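Local coordinates for 3-phosphoshikimate 1-carboxyvinyltransferase (Streptomyces sviceus, PDB 7M0O), which probably transfers the enolpyruvyl group of phosphoenolpyruvate to the 5-hydroxyl of shikimate-3-phosphate, the sixth step of chorismate biosynthesis, at residues E37-A40 with E41-R45; F98-P102 with Q103-R107; L161-G164 with P165-Q169; T187-M190 with M191-F194; V268-A272 with D273-V277. All blocks are in the same frame, centred on the assembly; numbering follows the deposited sequence. Where two conformers were deposited one is given.

Interaction 1 of 5, residues E37-A40 with E41-R45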
loop_
_atom_site.group_PDB
_atom_site.type_symbol
_atom_site.label_atom_id
_atom_site.label_comp_id
_atom_site.label_asym_id
_atom_site.label_seq_id
_atom_site.Cartn_x
_atom_site.Cartn_y
_atom_site.Cartn_z
ATOM N N GLU A 37 1.146 4.188 14.745
ATOM C CA GLU A 37 1.239 4.744 16.091
ATOM C C GLU A 37 2.416 4.141 16.852
ATOM O O GLU A 37 3.167 4.861 17.517
ATOM C CB GLU A 37 -0.075 4.524 16.849
ATOM C CG GLU A 37 -0.124 5.178 18.233
ATOM C CD GLU A 37 -0.347 6.685 18.163
ATOM O OE1 GLU A 37 -0.824 7.169 17.106
ATOM O OE2 GLU A 37 -0.059 7.380 19.174
ATOM N N GLY A 38 2.594 2.821 16.759
ATOM C CA GLY A 38 3.735 2.189 17.399
ATOM C C GLY A 38 5.067 2.630 16.810
ATOM O O GLY A 38 6.059 2.754 17.543
ATOM N N PHE A 39 5.103 2.879 15.497
ATOM C CA PHE A 39 6.303 3.426 14.853
ATOM C C PHE A 39 6.667 4.775 15.460
ATOM O O PHE A 39 7.813 5.001 15.877
ATOM C CB PHE A 39 6.062 3.557 13.342
ATOM C CG PHE A 39 7.325 3.595 12.479
ATOM C CD1 PHE A 39 7.413 2.802 11.350
ATOM C CD2 PHE A 39 8.359 4.475 12.752
ATOM C CE1 PHE A 39 8.539 2.856 10.520
ATOM C CE2 PHE A 39 9.490 4.530 11.941
ATOM C CZ PHE A 39 9.577 3.723 10.826
ATOM N N ALA A 40 5.695 5.693 15.503
ATOM C CA ALA A 40 5.912 6.990 16.132
ATOM C C ALA A 40 6.368 6.840 17.576
ATOM O O ALA A 40 7.299 7.524 18.011
ATOM C CB ALA A 40 4.630 7.826 16.058
ATOM N N GLU A 41 5.701 5.966 18.351
ATOM C CA GLU A 41 6.104 5.748 19.740
ATOM C C GLU A 41 7.535 5.227 19.834
ATOM O O GLU A 41 8.288 5.612 20.736
ATOM C CB GLU A 41 5.165 4.757 20.436
ATOM C CG GLU A 41 3.692 5.178 20.549
ATOM C CD GLU A 41 2.810 4.067 21.135
ATOM O OE1 GLU A 41 3.352 3.153 21.795
ATOM O OE2 GLU A 41 1.573 4.097 20.927
ATOM N N GLY A 42 7.906 4.310 18.939
ATOM C CA GLY A 42 9.258 3.780 18.947
ATOM C C GLY A 42 10.280 4.848 18.631
ATOM O O GLY A 42 11.345 4.901 19.248
ATOM N N LEU A 43 9.964 5.719 17.668
ATOM C CA LEU A 43 10.848 6.841 17.355
ATOM C C LEU A 43 11.059 7.734 18.568
ATOM O O LEU A 43 12.175 8.191 18.829
ATOM C CB LEU A 43 10.266 7.656 16.198
ATOM C CG LEU A 43 10.370 7.019 14.809
ATOM C CD1 LEU A 43 9.726 7.927 13.786
ATOM C CD2 LEU A 43 11.854 6.769 14.450
ATOM N N VAL A 44 9.994 8.012 19.318
ATOM C CA VAL A 44 10.157 8.865 20.486
ATOM C C VAL A 44 11.027 8.177 21.526
ATOM O O VAL A 44 11.887 8.810 22.143
ATOM C CB VAL A 44 8.782 9.268 21.048
ATOM C CG1 VAL A 44 8.957 9.962 22.379
ATOM C CG2 VAL A 44 8.080 10.186 20.053
ATOM N N ARG A 45 10.850 6.863 21.703
ATOM C CA ARG A 45 11.680 6.123 22.647
ATOM C C ARG A 45 13.150 6.166 22.249
ATOM O O ARG A 45 14.036 6.217 23.116
ATOM C CB ARG A 45 11.184 4.679 22.751
ATOM C CG ARG A 45 11.767 3.930 23.922
ATOM C CD ARG A 45 10.780 2.929 24.473
ATOM N NE ARG A 45 9.622 3.553 25.101
ATOM C CZ ARG A 45 9.524 3.813 26.402
ATOM N NH1 ARG A 45 10.527 3.512 27.222
ATOM N NH2 ARG A 45 8.423 4.379 26.880
HETATM O O HOH W 1 0.883 7.022 21.882
#
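E37 and E41 stand one turn apart on the same helix and share a water. The water donates to both carboxylates, 2.9 Å from E37 OE2 and 3.2 Å from E41 OE2. The two oxygens are 4.1 Å apart, so like charges lie close, and the carboxylate planes are turned 70° to each other. The water and two arginines probably offset the repulsion: E37 OE1 forms a salt bridge with R52, and E41 OE2 forms one with R76. With chi1 at -175°, E37 CG comes 3.4 Å from E41 OE2; the bend at chi2 then turns the carboxylate.

The residues belong to the regular alpha-helix 34-45 of the EPSP synthase fold, and the backbone is paired in i to i+4 steps. E41 N donates to E37 O at 2.9 Å, and G42 N donates to G38 O at 2.8 Å. L43 N and V44 N bond in the same way to F39 O and A40 O. Every backbone carbonyl of 37-40 therefore has a donor.

The buried flank is apolar. L43 CG meets the F39 ring at its edge, in plane, 3.8 Å from F39 CD2. The same ring touches F84 and L85 of helix 79-90 and L15 of helix 8-20. L43 also touches V50 of strand 50-52 and A19 of helix 8-20.

Interaction 2 of 5, residues F98-P102 with Q103-R107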
loop_
_atom_site.group_PDB
_atom_site.type_symbol
_atom_site.label_atom_id
_atom_site.label_comp_id
_atom_site.label_asym_id
_atom_site.label_seq_id
_atom_site.Cartn_x
_atom_site.Cartn_y
_atom_site.Cartn_z
ATOM N N PHE A 98 15.102 -4.856 20.882
ATOM C CA PHE A 98 13.778 -4.860 20.272
ATOM C C PHE A 98 12.973 -6.075 20.716
ATOM O O PHE A 98 13.516 -7.159 20.948
ATOM C CB PHE A 98 13.895 -4.851 18.743
ATOM C CG PHE A 98 14.426 -3.558 18.187
ATOM C CD1 PHE A 98 15.782 -3.378 17.960
ATOM C CD2 PHE A 98 13.557 -2.523 17.870
ATOM C CE1 PHE A 98 16.267 -2.176 17.446
ATOM C CE2 PHE A 98 14.041 -1.323 17.350
ATOM C CZ PHE A 98 15.403 -1.156 17.143
ATOM N N ASP A 99 11.666 -5.879 20.841
ATOM C CA ASP A 99 10.748 -6.978 21.089
ATOM C C ASP A 99 9.426 -6.642 20.409
ATOM O O ASP A 99 9.192 -5.509 19.984
ATOM C CB ASP A 99 10.563 -7.239 22.599
ATOM C CG ASP A 99 10.079 -8.638 22.884
ATOM O OD1 ASP A 99 9.976 -9.436 21.921
ATOM O OD2 ASP A 99 9.787 -8.933 24.068
ATOM N N ALA A 100 8.559 -7.638 20.294
ATOM C CA ALA A 100 7.252 -7.420 19.691
ATOM C C ALA A 100 6.207 -8.149 20.529
ATOM O O ALA A 100 6.525 -8.806 21.513
ATOM C CB ALA A 100 7.256 -7.876 18.228
ATOM N N SER A 101 4.949 -8.004 20.147
ATOM C CA SER A 101 3.891 -8.716 20.835
ATOM C C SER A 101 4.080 -10.222 20.642
ATOM O O SER A 101 4.746 -10.659 19.694
ATOM C CB SER A 101 2.538 -8.269 20.289
ATOM O OG SER A 101 2.345 -8.779 18.989
ATOM N N PRO A 102 3.528 -11.037 21.532
ATOM C CA PRO A 102 3.677 -12.497 21.366
ATOM C C PRO A 102 3.223 -12.984 19.998
ATOM O O PRO A 102 3.812 -13.915 19.435
ATOM C CB PRO A 102 2.819 -13.051 22.510
ATOM C CG PRO A 102 2.872 -11.945 23.572
ATOM C CD PRO A 102 2.864 -10.669 22.799
ATOM N N GLN A 103 2.219 -12.327 19.416
ATOM C CA GLN A 103 1.761 -12.720 18.089
ATOM C C GLN A 103 2.731 -12.261 16.999
ATOM O O GLN A 103 2.996 -13.014 16.046
ATOM C CB GLN A 103 0.338 -12.186 17.855
ATOM C CG GLN A 103 0.114 -10.717 18.231
ATOM C CD GLN A 103 -0.478 -10.493 19.637
ATOM O OE1 GLN A 103 -0.059 -11.105 20.627
ATOM N NE2 GLN A 103 -1.447 -9.582 19.719
ATOM N N MET A 104 3.301 -11.062 17.129
ATOM C CA MET A 104 4.227 -10.557 16.116
ATOM C C MET A 104 5.609 -11.201 16.212
ATOM O O MET A 104 6.324 -11.250 15.207
ATOM C CB MET A 104 4.340 -9.026 16.221
ATOM C CG MET A 104 5.324 -8.376 15.226
ATOM S SD MET A 104 4.748 -8.295 13.509
ATOM C CE MET A 104 6.284 -8.541 12.615
ATOM N N ARG A 105 6.007 -11.702 17.391
ATOM C CA ARG A 105 7.226 -12.504 17.485
ATOM C C ARG A 105 7.191 -13.673 16.515
ATOM O O ARG A 105 8.238 -14.117 16.042
ATOM C CB ARG A 105 7.441 -13.023 18.914
ATOM C CG ARG A 105 7.834 -11.979 19.969
ATOM C CD ARG A 105 8.062 -12.638 21.322
ATOM N NE ARG A 105 8.241 -11.680 22.407
ATOM C CZ ARG A 105 7.502 -11.645 23.514
ATOM N NH1 ARG A 105 6.530 -12.526 23.685
ATOM N NH2 ARG A 105 7.748 -10.728 24.445
ATOM N N ARG A 106 6.000 -14.177 16.198
ATOM C CA ARG A 106 5.890 -15.333 15.324
ATOM C C ARG A 106 6.165 -15.008 13.857
ATOM O O ARG A 106 6.232 -15.935 13.045
ATOM C CB ARG A 106 4.497 -15.950 15.489
ATOM C CG ARG A 106 4.242 -16.512 16.893
ATOM C CD ARG A 106 2.949 -17.346 16.921
ATOM N NE ARG A 106 1.765 -16.537 17.214
ATOM C CZ ARG A 106 0.757 -16.935 17.986
ATOM N NH1 ARG A 106 0.786 -18.143 18.543
ATOM N NH2 ARG A 106 -0.282 -16.129 18.198
ATOM N N ARG A 107 6.339 -13.726 13.501
ATOM C CA ARG A 107 6.594 -13.314 12.127
ATOM C C ARG A 107 8.069 -12.955 11.970
ATOM O O ARG A 107 8.461 -11.816 12.273
ATOM C CB ARG A 107 5.704 -12.128 11.734
ATOM C CG ARG A 107 4.201 -12.463 11.710
ATOM C CD ARG A 107 3.388 -11.306 11.162
ATOM N NE ARG A 107 3.905 -10.866 9.871
ATOM C CZ ARG A 107 3.407 -9.854 9.169
ATOM N NH1 ARG A 107 2.374 -9.167 9.633
ATOM N NH2 ARG A 107 3.948 -9.529 8.002
#
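R105 reaches back along the chain to D99 and passes P102 on the way. Its side chain is extended from CG to NE, which lets the guanidinium meet the aspartate side-on. R105 NE donates to D99 OD1 at 2.9 Å, and R105 NH2 donates to D99 OD2 at 2.7 Å. The second bond is almost straight, 179° at the hydrogen. Both oxygens are met on their syn sides, and the carboxylate and guanidinium planes are 31° apart. Two bonds thus fix the turn of the guanidinium. A100 O lies over one of its faces, and P102 CG is 3.7 Å from R105 NH1. D99 OD1 also takes a weak bond from the backbone N of A100. A leucine in place of R105 would probably leave the D99 carboxylate without its salt-bridge mate and uncover the flank of P102.

S101 works at the start of the turn. Its chi1 of 72° places OG between the backbone N and the carbonyl carbon, where S101 OG accepts from M104 N at 3.1 Å. S101 OG also hydrogen-bonds D77 outside the segments. S101 O accepts from R105 N at 2.8 Å. A100 CB packs on M104 CG at 3.6 Å, and M104 goes on to touch A82 of helix 79-90. R107, two residues after R105, is predicted to bind phosphoenolpyruvate. S101 is the N-cap of the short, weakly bonded helix 102-105, which follows strand 95-99.

Interaction 3 of 5, residues L161-G164 with P165-Q169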
loop_
_atom_site.group_PDB
_atom_site.type_symbol
_atom_site.label_atom_id
_atom_site.label_comp_id
_atom_site.label_asym_id
_atom_site.label_seq_id
_atom_site.Cartn_x
_atom_site.Cartn_y
_atom_site.Cartn_z
ATOM N N LEU A 161 16.978 -0.772 0.560
ATOM C CA LEU A 161 17.054 0.432 -0.271
ATOM C C LEU A 161 17.021 1.690 0.588
ATOM O O LEU A 161 17.839 2.606 0.414
ATOM C CB LEU A 161 15.906 0.451 -1.289
ATOM C CG LEU A 161 15.983 -0.571 -2.425
ATOM C CD1 LEU A 161 14.586 -0.772 -3.031
ATOM C CD2 LEU A 161 16.972 -0.095 -3.484
ATOM N N LEU A 162 16.096 1.743 1.549
ATOM C CA LEU A 162 15.975 2.925 2.392
ATOM C C LEU A 162 17.216 3.123 3.251
ATOM O O LEU A 162 17.609 4.263 3.522
ATOM C CB LEU A 162 14.714 2.816 3.253
ATOM C CG LEU A 162 13.397 2.963 2.469
ATOM C CD1 LEU A 162 12.207 2.603 3.343
ATOM C CD2 LEU A 162 13.246 4.346 1.917
ATOM N N LEU A 163 17.861 2.024 3.655
ATOM C CA LEU A 163 19.088 2.107 4.456
ATOM C C LEU A 163 20.261 2.701 3.677
ATOM O O LEU A 163 21.117 3.382 4.271
ATOM C CB LEU A 163 19.443 0.706 4.974
ATOM C CG LEU A 163 20.804 0.488 5.651
ATOM C CD1 LEU A 163 20.841 1.148 6.996
ATOM C CD2 LEU A 163 21.112 -0.997 5.795
ATOM N N GLY A 164 20.324 2.450 2.367
ATOM C CA GLY A 164 21.490 2.761 1.568
ATOM C C GLY A 164 22.147 4.110 1.804
ATOM O O GLY A 164 23.365 4.182 2.018
ATOM N N PRO A 165 21.391 5.211 1.730
ATOM C CA PRO A 165 22.017 6.539 1.890
ATOM C C PRO A 165 22.501 6.824 3.301
ATOM O O PRO A 165 23.240 7.798 3.492
ATOM C CB PRO A 165 20.899 7.513 1.470
ATOM C CG PRO A 165 19.920 6.648 0.647
ATOM C CD PRO A 165 19.972 5.313 1.339
ATOM N N LEU A 166 22.101 6.028 4.298
ATOM C CA LEU A 166 22.645 6.168 5.647
ATOM C C LEU A 166 23.979 5.460 5.820
ATOM O O LEU A 166 24.645 5.687 6.829
ATOM C CB LEU A 166 21.657 5.627 6.687
ATOM C CG LEU A 166 20.228 6.101 6.449
ATOM C CD1 LEU A 166 19.283 5.538 7.523
ATOM C CD2 LEU A 166 20.160 7.618 6.434
ATOM N N THR A 167 24.368 4.606 4.878
ATOM C CA THR A 167 25.629 3.893 4.984
ATOM C C THR A 167 26.783 4.810 4.584
ATOM O O THR A 167 26.599 5.859 3.955
ATOM C CB THR A 167 25.618 2.647 4.102
ATOM O OG1 THR A 167 25.725 3.041 2.727
ATOM C CG2 THR A 167 24.338 1.847 4.317
ATOM N N ARG A 168 27.995 4.408 4.975
ATOM C CA ARG A 168 29.139 5.277 4.736
ATOM C C ARG A 168 29.561 5.279 3.273
ATOM O O ARG A 168 30.007 6.316 2.771
ATOM C CB ARG A 168 30.292 4.868 5.654
ATOM C CG ARG A 168 29.875 4.902 7.112
ATOM C CD ARG A 168 31.054 4.781 8.065
ATOM N NE ARG A 168 31.411 3.393 8.371
ATOM C CZ ARG A 168 30.907 2.665 9.367
ATOM N NH1 ARG A 168 29.988 3.164 10.190
ATOM N NH2 ARG A 168 31.334 1.422 9.549
ATOM N N GLN A 169 29.418 4.148 2.575
ATOM C CA GLN A 169 29.876 4.031 1.195
ATOM C C GLN A 169 28.756 3.793 0.192
ATOM O O GLN A 169 29.045 3.622 -0.996
ATOM C CB GLN A 169 30.906 2.896 1.054
ATOM C CG GLN A 169 32.079 2.947 2.055
ATOM C CD GLN A 169 32.781 4.286 2.068
ATOM O OE1 GLN A 169 32.775 5.019 1.071
ATOM N NE2 GLN A 169 33.384 4.629 3.213
#
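T167 folds back onto G164, and its side chain crosses that of L163 at about a right angle. The methyl does the touching: T167 CG2 is 4.0 Å from L163 CG. L163 turns its branch there with CG anti to the backbone N (chi1 170°). With chi1 at 73°, T167 OG1 sits between the backbone N and the carbonyl carbon and donates to G164 O at 2.7 Å, in the carbonyl plane. T167 N donates to the same G164 O at 3.1 Å, but from above that plane, 58° out of it. One carbonyl is thus gripped twice by one residue. This pins the end of the turn, and T167 OG1 also has a weak bond with G170 N.

P165 and L166 continue the chain as a short 3-10 segment. P165 has no N-H for L161 O, which takes G164 N instead. L163 O accepts from L166 N at 2.8 Å, an i to i+3 bond. That donor also stands above the carbonyl plane. L166 CB lies 3.3 Å from L163 O, covering the carbonyl at which the bond is made. The proline ring presses P165 CD against the end of the helix, 3.4 Å from L162 O, which hydrogen-bonds Y212 OH.

The turn follows helix 155-163 and leads to strand 171-174. L162 and L166 lean on F16 of helix 8-20, while L161 and P165 touch V207 of strand 204-207. Beyond the turn, R168 and Q169 bond to E142, which follows strand 134-139.

Interaction 4 of 5, residues T187-M190 with M191-F194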
loop_
_atom_site.group_PDB
_atom_site.type_symbol
_atom_site.label_atom_id
_atom_site.label_comp_id
_atom_site.label_asym_id
_atom_site.label_seq_id
_atom_site.Cartn_x
_atom_site.Cartn_y
_atom_site.Cartn_z
ATOM N N THR A 187 9.106 2.784 -3.887
ATOM C CA THR A 187 10.187 3.092 -2.952
ATOM C C THR A 187 11.214 4.015 -3.601
ATOM O O THR A 187 11.664 4.990 -2.986
ATOM C CB THR A 187 10.865 1.817 -2.455
ATOM O OG1 THR A 187 9.923 0.980 -1.775
ATOM C CG2 THR A 187 12.007 2.159 -1.493
ATOM N N LEU A 188 11.567 3.750 -4.862
ATOM C CA LEU A 188 12.578 4.579 -5.506
ATOM C C LEU A 188 12.070 5.996 -5.740
ATOM O O LEU A 188 12.826 6.961 -5.588
ATOM C CB LEU A 188 13.032 3.939 -6.816
ATOM C CG LEU A 188 13.664 2.551 -6.688
ATOM C CD1 LEU A 188 14.292 2.123 -8.004
ATOM C CD2 LEU A 188 14.704 2.513 -5.585
ATOM N N ALA A 189 10.792 6.147 -6.102
ATOM C CA ALA A 189 10.252 7.484 -6.318
ATOM C C ALA A 189 10.215 8.285 -5.019
ATOM O O ALA A 189 10.451 9.502 -5.022
ATOM C CB ALA A 189 8.858 7.394 -6.933
ATOM N N MET A 190 9.902 7.627 -3.901
ATOM C CA MET A 190 9.870 8.340 -2.627
ATOM C C MET A 190 11.275 8.759 -2.207
ATOM O O MET A 190 11.484 9.878 -1.718
ATOM C CB MET A 190 9.193 7.479 -1.558
ATOM C CG MET A 190 7.699 7.223 -1.846
ATOM S SD MET A 190 6.837 6.294 -0.565
ATOM C CE MET A 190 6.922 7.467 0.801
ATOM N N MET A 191 12.262 7.882 -2.415
ATOM C CA MET A 191 13.642 8.263 -2.142
ATOM C C MET A 191 14.056 9.467 -2.986
ATOM O O MET A 191 14.800 10.337 -2.510
ATOM C CB MET A 191 14.566 7.062 -2.370
ATOM C CG MET A 191 14.382 5.904 -1.355
ATOM S SD MET A 191 15.325 4.409 -1.745
ATOM C CE MET A 191 17.004 5.019 -1.517
ATOM N N ARG A 192 13.551 9.560 -4.229
ATOM C CA ARG A 192 13.852 10.721 -5.072
ATOM C C ARG A 192 13.247 11.990 -4.492
ATOM O O ARG A 192 13.878 13.054 -4.525
ATOM C CB ARG A 192 13.357 10.498 -6.508
ATOM C CG ARG A 192 14.222 9.562 -7.339
ATOM C CD ARG A 192 13.873 9.618 -8.830
ATOM N NE ARG A 192 12.609 8.948 -9.126
ATOM C CZ ARG A 192 12.496 7.657 -9.430
ATOM N NH1 ARG A 192 13.576 6.884 -9.476
ATOM N NH2 ARG A 192 11.304 7.134 -9.686
ATOM N N ALA A 193 12.033 11.899 -3.934
ATOM C CA ALA A 193 11.431 13.057 -3.283
ATOM C C ALA A 193 12.240 13.514 -2.077
ATOM O O ALA A 193 12.176 14.690 -1.699
ATOM C CB ALA A 193 9.992 12.747 -2.866
ATOM N N PHE A 194 13.019 12.615 -1.482
ATOM C CA PHE A 194 13.906 12.955 -0.383
ATOM C C PHE A 194 15.359 13.093 -0.843
ATOM O O PHE A 194 16.279 12.967 -0.030
ATOM C CB PHE A 194 13.754 11.910 0.733
ATOM C CG PHE A 194 12.504 12.092 1.563
ATOM C CD1 PHE A 194 12.558 12.762 2.789
ATOM C CD2 PHE A 194 11.286 11.618 1.123
ATOM C CE1 PHE A 194 11.412 12.952 3.549
ATOM C CE2 PHE A 194 10.133 11.794 1.883
ATOM C CZ PHE A 194 10.187 12.453 3.094
#
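M191 lies alongside T187, pointing the same way, with M191 SD 4.0 Å from the T187 CG2 methyl. T187 puts that methyl anti to its backbone N, and its OG1 bonds outside the segments, to R13 and T158. R13 is predicted to bind shikimate-3-phosphate. L188 CD2 adds an apolar touch to M191 SD at 4.3 Å.

R192 bends at chi3 (-74°) and folds over the preceding turn. One face of its guanidinium lies over L188 O, which is above the centre, and over A189 N, nearer the rim. R192 NH2 is 3.7 Å from A189 CB. The same NH2 makes a salt bridge with E185, which probably holds the group there. F194, the first residue to leave helical angles, has M190 O at its ring edge, in plane, 3.3 Å from F194 CD2.

Helix bonds set the spacing of these residues. M191 N donates to T187 O at 3.0 Å, and R192 N donates to L188 O at 3.0 Å. F194 N still reaches M190 O at 3.1 Å, with an angle of 137° at the hydrogen.

The chemistry is divided by side: methionine and leucine serve the buried flank, whereas the charged end of R192, partly exposed, pairs with E185.

Interaction 5 of 5, residues V268-A272 with D273-V277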
loop_
_atom_site.group_PDB
_atom_site.type_symbol
_atom_site.label_atom_id
_atom_site.label_comp_id
_atom_site.label_asym_id
_atom_site.label_seq_id
_atom_site.Cartn_x
_atom_site.Cartn_y
_atom_site.Cartn_z
ATOM N N VAL A 268 -13.828 12.423 -16.282
ATOM C CA VAL A 268 -12.712 12.179 -15.380
ATOM C C VAL A 268 -11.707 13.304 -15.527
ATOM O O VAL A 268 -11.168 13.523 -16.620
ATOM C CB VAL A 268 -12.035 10.834 -15.661
ATOM C CG1 VAL A 268 -10.807 10.664 -14.755
ATOM C CG2 VAL A 268 -13.037 9.713 -15.458
ATOM N N SER A 269 -11.414 13.985 -14.418
ATOM C CA SER A 269 -10.430 15.064 -14.402
ATOM C C SER A 269 -9.347 14.707 -13.392
ATOM O O SER A 269 -9.598 14.676 -12.182
ATOM C CB SER A 269 -11.071 16.412 -14.068
ATOM O OG SER A 269 -10.119 17.461 -14.196
ATOM N N VAL A 270 -8.146 14.428 -13.890
ATOM C CA VAL A 270 -6.996 14.151 -13.041
ATOM C C VAL A 270 -6.203 15.451 -12.952
ATOM O O VAL A 270 -5.516 15.842 -13.901
ATOM C CB VAL A 270 -6.150 12.995 -13.581
ATOM C CG1 VAL A 270 -4.946 12.771 -12.672
ATOM C CG2 VAL A 270 -6.991 11.734 -13.671
ATOM N N GLY A 271 -6.330 16.143 -11.818
ATOM C CA GLY A 271 -5.639 17.396 -11.604
ATOM C C GLY A 271 -4.255 17.161 -11.026
ATOM O O GLY A 271 -3.853 16.032 -10.754
ATOM N N ALA A 272 -3.524 18.263 -10.824
ATOM C CA ALA A 272 -2.208 18.150 -10.199
ATOM C C ALA A 272 -2.286 17.571 -8.791
ATOM O O ALA A 272 -1.383 16.830 -8.375
ATOM C CB ALA A 272 -1.520 19.514 -10.165
ATOM N N ASP A 273 -3.345 17.895 -8.034
ATOM C CA ASP A 273 -3.394 17.541 -6.619
ATOM C C ASP A 273 -4.676 16.813 -6.230
ATOM O O ASP A 273 -4.925 16.632 -5.030
ATOM C CB ASP A 273 -3.248 18.789 -5.733
ATOM C CG ASP A 273 -1.965 19.566 -5.999
ATOM O OD1 ASP A 273 -0.878 18.950 -5.984
ATOM O OD2 ASP A 273 -2.048 20.798 -6.219
ATOM N N ALA A 274 -5.493 16.406 -7.197
ATOM C CA ALA A 274 -6.796 15.817 -6.887
ATOM C C ALA A 274 -7.373 15.253 -8.175
ATOM O O ALA A 274 -7.021 15.699 -9.263
ATOM C CB ALA A 274 -7.766 16.841 -6.289
ATOM N N THR A 275 -8.294 14.284 -8.031
ATOM C CA THR A 275 -8.960 13.639 -9.161
ATOM C C THR A 275 -10.458 13.655 -8.933
ATOM O O THR A 275 -10.924 13.225 -7.876
ATOM C CB THR A 275 -8.493 12.181 -9.349
ATOM O OG1 THR A 275 -7.142 12.183 -9.812
ATOM C CG2 THR A 275 -9.334 11.450 -10.418
ATOM N N THR A 276 -11.212 14.104 -9.939
ATOM C CA THR A 276 -12.667 14.156 -9.868
ATOM C C THR A 276 -13.265 13.234 -10.924
ATOM O O THR A 276 -12.864 13.292 -12.090
ATOM C CB THR A 276 -13.170 15.592 -10.086
ATOM O OG1 THR A 276 -12.595 16.466 -9.099
ATOM C CG2 THR A 276 -14.686 15.635 -9.975
ATOM N N VAL A 277 -14.220 12.385 -10.522
ATOM C CA VAL A 277 -14.991 11.563 -11.453
ATOM C C VAL A 277 -16.452 11.981 -11.348
ATOM O O VAL A 277 -16.977 12.130 -10.244
ATOM C CB VAL A 277 -14.820 10.062 -11.158
ATOM C CG1 VAL A 277 -15.794 9.244 -11.998
ATOM C CG2 VAL A 277 -13.380 9.655 -11.463
#
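Strands 268-270 and 274-277 run antiparallel at 178°, their axes 4.7 Å apart at their closest, with S269 N to T276 O and T276 N to S269 O both 2.8 Å in the hydrogen-bonded pair and G271 N donating to A274 O at the turn.

The non-hydrogen-bonded pairs are V268 with V277 and V270 with T275, and their side chains share one face. V268 and V277 lie side by side, V268 CG2 to V277 CG2 at 4.0 Å. In both valines CG1 is anti to the backbone N (chi1 176° and 171°), which leaves CG2 beside the N, where the two methyls meet. V270 and T275 also point the same way. V270 CG1 is 3.7 Å from T275 OG1, and V270 CG2 is 4.0 Å from T275 CG2. T275 OG1 is hydrogen-bonded to L246 O. A valine in place of T275 would probably leave L246 O without this hydroxyl partner. S269 and T276 occupy the other face, where T276 OG1 bonds T242.

The hairpin forms two strands of a three-stranded antiparallel sheet. Strand 274-278 is its middle strand and pairs on its other side with 240-244. The valine face rests on V258 of helix 257-263, and T275 and V277 touch F230 of helix 223-235.

In the fold
Interactions 1, 3 and 4 are mainly buried, interaction 2 is partly buried, and interaction 5 is a surface contact. Interactions 3 and 4 touch: M191 packs on L161, L162 and P165, joining helix 155-163 to helix 182-193. Helix 8-20 is shared more widely, since side chains of interactions 1, 3 and 4 all lean on it. Interactions 1 and 2 do not touch, yet both reach helix 79-90. Interaction 5 lies about 41 Å from interaction 2, centre to centre, across the centre of the chain. Interactions 1 and 4 rest on regular helix bonds, 2 combines a salt bridge with a serine N-cap, 3 uses a threonine hydroxyl just after a helix, and 5 rests on strand pairing.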